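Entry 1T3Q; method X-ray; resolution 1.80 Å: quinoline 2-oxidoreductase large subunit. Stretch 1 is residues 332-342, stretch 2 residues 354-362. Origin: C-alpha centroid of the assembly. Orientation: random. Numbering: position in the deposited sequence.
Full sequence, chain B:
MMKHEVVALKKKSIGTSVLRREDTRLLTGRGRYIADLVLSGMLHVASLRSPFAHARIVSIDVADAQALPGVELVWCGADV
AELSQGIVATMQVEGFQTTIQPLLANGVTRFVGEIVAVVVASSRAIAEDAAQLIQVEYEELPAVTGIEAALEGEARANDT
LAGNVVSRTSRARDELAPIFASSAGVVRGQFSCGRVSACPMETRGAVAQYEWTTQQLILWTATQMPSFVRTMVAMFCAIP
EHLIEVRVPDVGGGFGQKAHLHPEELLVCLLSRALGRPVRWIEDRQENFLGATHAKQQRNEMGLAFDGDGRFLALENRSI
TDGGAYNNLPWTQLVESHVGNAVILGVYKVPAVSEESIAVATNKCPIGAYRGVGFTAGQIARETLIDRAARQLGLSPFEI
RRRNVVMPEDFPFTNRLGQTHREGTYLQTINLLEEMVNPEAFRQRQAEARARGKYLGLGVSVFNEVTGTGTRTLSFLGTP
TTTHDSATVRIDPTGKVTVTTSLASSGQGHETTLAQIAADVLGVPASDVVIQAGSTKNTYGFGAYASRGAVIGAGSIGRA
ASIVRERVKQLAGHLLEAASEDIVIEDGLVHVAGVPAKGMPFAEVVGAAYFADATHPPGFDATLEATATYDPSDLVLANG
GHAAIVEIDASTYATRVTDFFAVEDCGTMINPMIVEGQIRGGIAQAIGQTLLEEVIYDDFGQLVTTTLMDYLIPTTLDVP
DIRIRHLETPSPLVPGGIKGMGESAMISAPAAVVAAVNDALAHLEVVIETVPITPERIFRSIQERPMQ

Stretch 1, residues 332-342: TQLVESHVGNA
Stretch 2, residues 354-362: SEESIAVAT

Polar side chains dominate this helix-strand contact, yet no clear hydrogen bond crosses it. His 338 N and Ser 357 OG lie 2.9 Å apart, but at a poor angle, and are not hydrogen-bonded. The helix beginning at Ser 337 lies nearly antiparallel to the strand through Ser 357, at 164° between N-to-C directions and 7.5 Å at closest axis approach; together the stretches bury 400 Å². Glu 336 (phi/psi -100/-98) occupies the N-cap position, and the bonds Gly 340 N to Glu 336 O (3.0 Å) and Asn 341 N to Ser 337 O (2.9 Å) define the helical turn.

The register is set by two pairs: His 338 CA to Ser 357 CA at 5.3 Å, and Gln 333 CA to Ala 359 CA at 6.1 Å. Strand alternation directs Glu 355, Ser 357 and Ala 359 toward stretch 1, and Glu 356, Ile 358 and Val 360 away. Ser 357 has chi1 t; its OG lies 3.3 Å from Ser 337 CB, with Ser 337 in rotamer m. The CA-to-CB bond of Asn 341 (chi1 m) points toward stretch 2, and its side-chain end reaches Glu 355 (chi1 p, chi2 p); the modelled Asn 341 amide is probably turned over, leaving its polar pairing unsettled. Gln 333 (chi1 m, chi2 t) lies against the CB of Ala 359.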

# COMPACT_ATOMS: atom_id res chain seq x y z
N THR B 332 21.71 23.53 8.75
CA THR B 332 22.35 24.77 8.27
C THR B 332 23.86 24.64 8.25
O THR B 332 24.41 23.57 8.55
CB THR B 332 21.95 26.02 9.13
OG1 THR B 332 22.68 26.03 10.36
CG2 THR B 332 20.46 26.00 9.43
N GLN B 333 24.54 25.72 7.90
CA GLN B 333 25.99 25.70 7.84
C GLN B 333 26.63 25.58 9.23
O GLN B 333 27.84 25.39 9.34
CB GLN B 333 26.49 26.95 7.11
CG GLN B 333 26.01 27.00 5.66
CD GLN B 333 26.59 28.14 4.86
OE1 GLN B 333 26.28 28.30 3.67
NE2 GLN B 333 27.43 28.95 5.48
N LEU B 334 25.81 25.67 10.27
CA LEU B 334 26.32 25.56 11.64
C LEU B 334 26.65 24.11 11.96
O LEU B 334 27.23 23.81 13.00
CB LEU B 334 25.29 26.09 12.64
CG LEU B 334 24.83 27.54 12.49
CD1 LEU B 334 24.03 27.95 13.72
CD2 LEU B 334 26.05 28.46 12.32
N VAL B 335 26.28 23.21 11.05
CA VAL B 335 26.50 21.78 11.24
C VAL B 335 27.98 21.40 11.35
O VAL B 335 28.32 20.36 11.92
CB VAL B 335 25.82 20.97 10.09
CG1 VAL B 335 26.61 21.12 8.80
CG2 VAL B 335 25.67 19.51 10.49
N GLU B 336 28.87 22.24 10.83
CA GLU B 336 30.30 21.96 10.92
C GLU B 336 31.02 22.72 12.04
O GLU B 336 30.99 22.30 13.19
CB GLU B 336 30.97 22.22 9.57
CG GLU B 336 30.69 21.12 8.53
CD GLU B 336 31.45 19.83 8.84
OE1 GLU B 336 31.01 18.75 8.37
OE2 GLU B 336 32.49 19.89 9.52
N SER B 337 31.66 23.84 11.70
CA SER B 337 32.41 24.62 12.68
C SER B 337 31.68 25.03 13.96
O SER B 337 32.22 24.90 15.06
CB SER B 337 32.98 25.89 12.02
OG SER B 337 34.02 25.57 11.12
N HIS B 338 30.46 25.52 13.82
CA HIS B 338 29.69 25.97 14.98
C HIS B 338 29.52 24.90 16.05
O HIS B 338 29.96 25.09 17.19
CB HIS B 338 28.33 26.50 14.52
CG HIS B 338 27.59 27.27 15.57
ND1 HIS B 338 26.78 26.67 16.51
CD2 HIS B 338 27.55 28.60 15.83
CE1 HIS B 338 26.27 27.59 17.30
NE2 HIS B 338 26.72 28.77 16.91
N VAL B 339 28.90 23.78 15.71
CA VAL B 339 28.72 22.72 16.70
C VAL B 339 30.06 22.08 17.07
O VAL B 339 30.22 21.57 18.18
CB VAL B 339 27.74 21.64 16.22
CG1 VAL B 339 26.37 22.25 16.01
CG2 VAL B 339 28.26 20.99 14.94
N GLY B 340 31.01 22.11 16.14
CA GLY B 340 32.32 21.54 16.39
C GLY B 340 33.08 22.26 17.50
O GLY B 340 33.64 21.63 18.39
N ASN B 341 33.10 23.59 17.44
CA ASN B 341 33.80 24.37 18.45
C ASN B 341 33.18 24.23 19.83
O ASN B 341 33.86 24.41 20.84
CB ASN B 341 33.86 25.85 18.06
CG ASN B 341 34.99 26.16 17.10
OD1 ASN B 341 35.38 27.31 16.93
ND2 ASN B 341 35.52 25.12 16.46
N ALA B 342 31.89 23.91 19.89
CA ALA B 342 31.23 23.76 21.18
C ALA B 342 31.85 22.61 21.98
O ALA B 342 31.88 22.66 23.21
CB ALA B 342 29.74 23.51 20.98
N SER B 354 40.13 30.21 23.53
CA SER B 354 39.74 31.29 22.64
C SER B 354 39.43 30.66 21.30
O SER B 354 40.31 30.15 20.61
CB SER B 354 40.87 32.31 22.48
OG SER B 354 40.47 33.34 21.58
N GLU B 355 38.15 30.68 20.92
CA GLU B 355 37.76 30.09 19.66
C GLU B 355 36.70 30.90 18.96
O GLU B 355 35.95 31.65 19.59
CB GLU B 355 37.26 28.65 19.87
CG GLU B 355 36.06 28.49 20.80
CD GLU B 355 34.77 29.05 20.23
OE1 GLU B 355 34.52 28.90 19.02
OE2 GLU B 355 33.99 29.64 21.01
N GLU B 356 36.66 30.75 17.65
CA GLU B 356 35.68 31.44 16.83
C GLU B 356 35.26 30.50 15.72
O GLU B 356 36.09 29.77 15.16
CB GLU B 356 36.26 32.71 16.22
CG GLU B 356 35.21 33.58 15.54
CD GLU B 356 35.79 34.83 14.89
OE1 GLU B 356 35.01 35.75 14.57
OE2 GLU B 356 37.02 34.89 14.69
N SER B 357 33.97 30.52 15.41
CA SER B 357 33.40 29.69 14.37
C SER B 357 32.89 30.61 13.25
O SER B 357 32.11 31.52 13.51
CB SER B 357 32.23 28.88 14.93
OG SER B 357 31.57 28.16 13.90
N ILE B 358 33.33 30.36 12.03
CA ILE B 358 32.91 31.16 10.88
C ILE B 358 32.38 30.26 9.77
O ILE B 358 33.05 29.31 9.35
CB ILE B 358 34.09 31.97 10.29
CG1 ILE B 358 34.77 32.80 11.39
CG2 ILE B 358 33.59 32.89 9.17
CD1 ILE B 358 36.08 33.42 10.95
N ALA B 359 31.17 30.56 9.29
CA ALA B 359 30.56 29.79 8.21
C ALA B 359 30.41 30.76 7.04
O ALA B 359 29.77 31.80 7.17
CB ALA B 359 29.19 29.27 8.63
N VAL B 360 31.01 30.43 5.90
CA VAL B 360 30.91 31.30 4.73
C VAL B 360 30.24 30.64 3.55
O VAL B 360 30.40 29.44 3.31
CB VAL B 360 32.30 31.80 4.27
CG1 VAL B 360 32.94 32.62 5.38
CG2 VAL B 360 33.19 30.61 3.88
N ALA B 361 29.47 31.44 2.82
CA ALA B 361 28.78 30.95 1.64
C ALA B 361 29.75 30.91 0.47
O ALA B 361 30.57 31.81 0.30
CB ALA B 361 27.60 31.85 1.32
N THR B 362 29.65 29.85 -0.33
CA THR B 362 30.49 29.68 -1.50
C THR B 362 29.56 29.15 -2.59
O THR B 362 28.47 28.67 -2.29
CB THR B 362 31.61 28.64 -1.26
OG1 THR B 362 31.03 27.39 -0.91
CG2 THR B 362 32.54 29.10 -0.14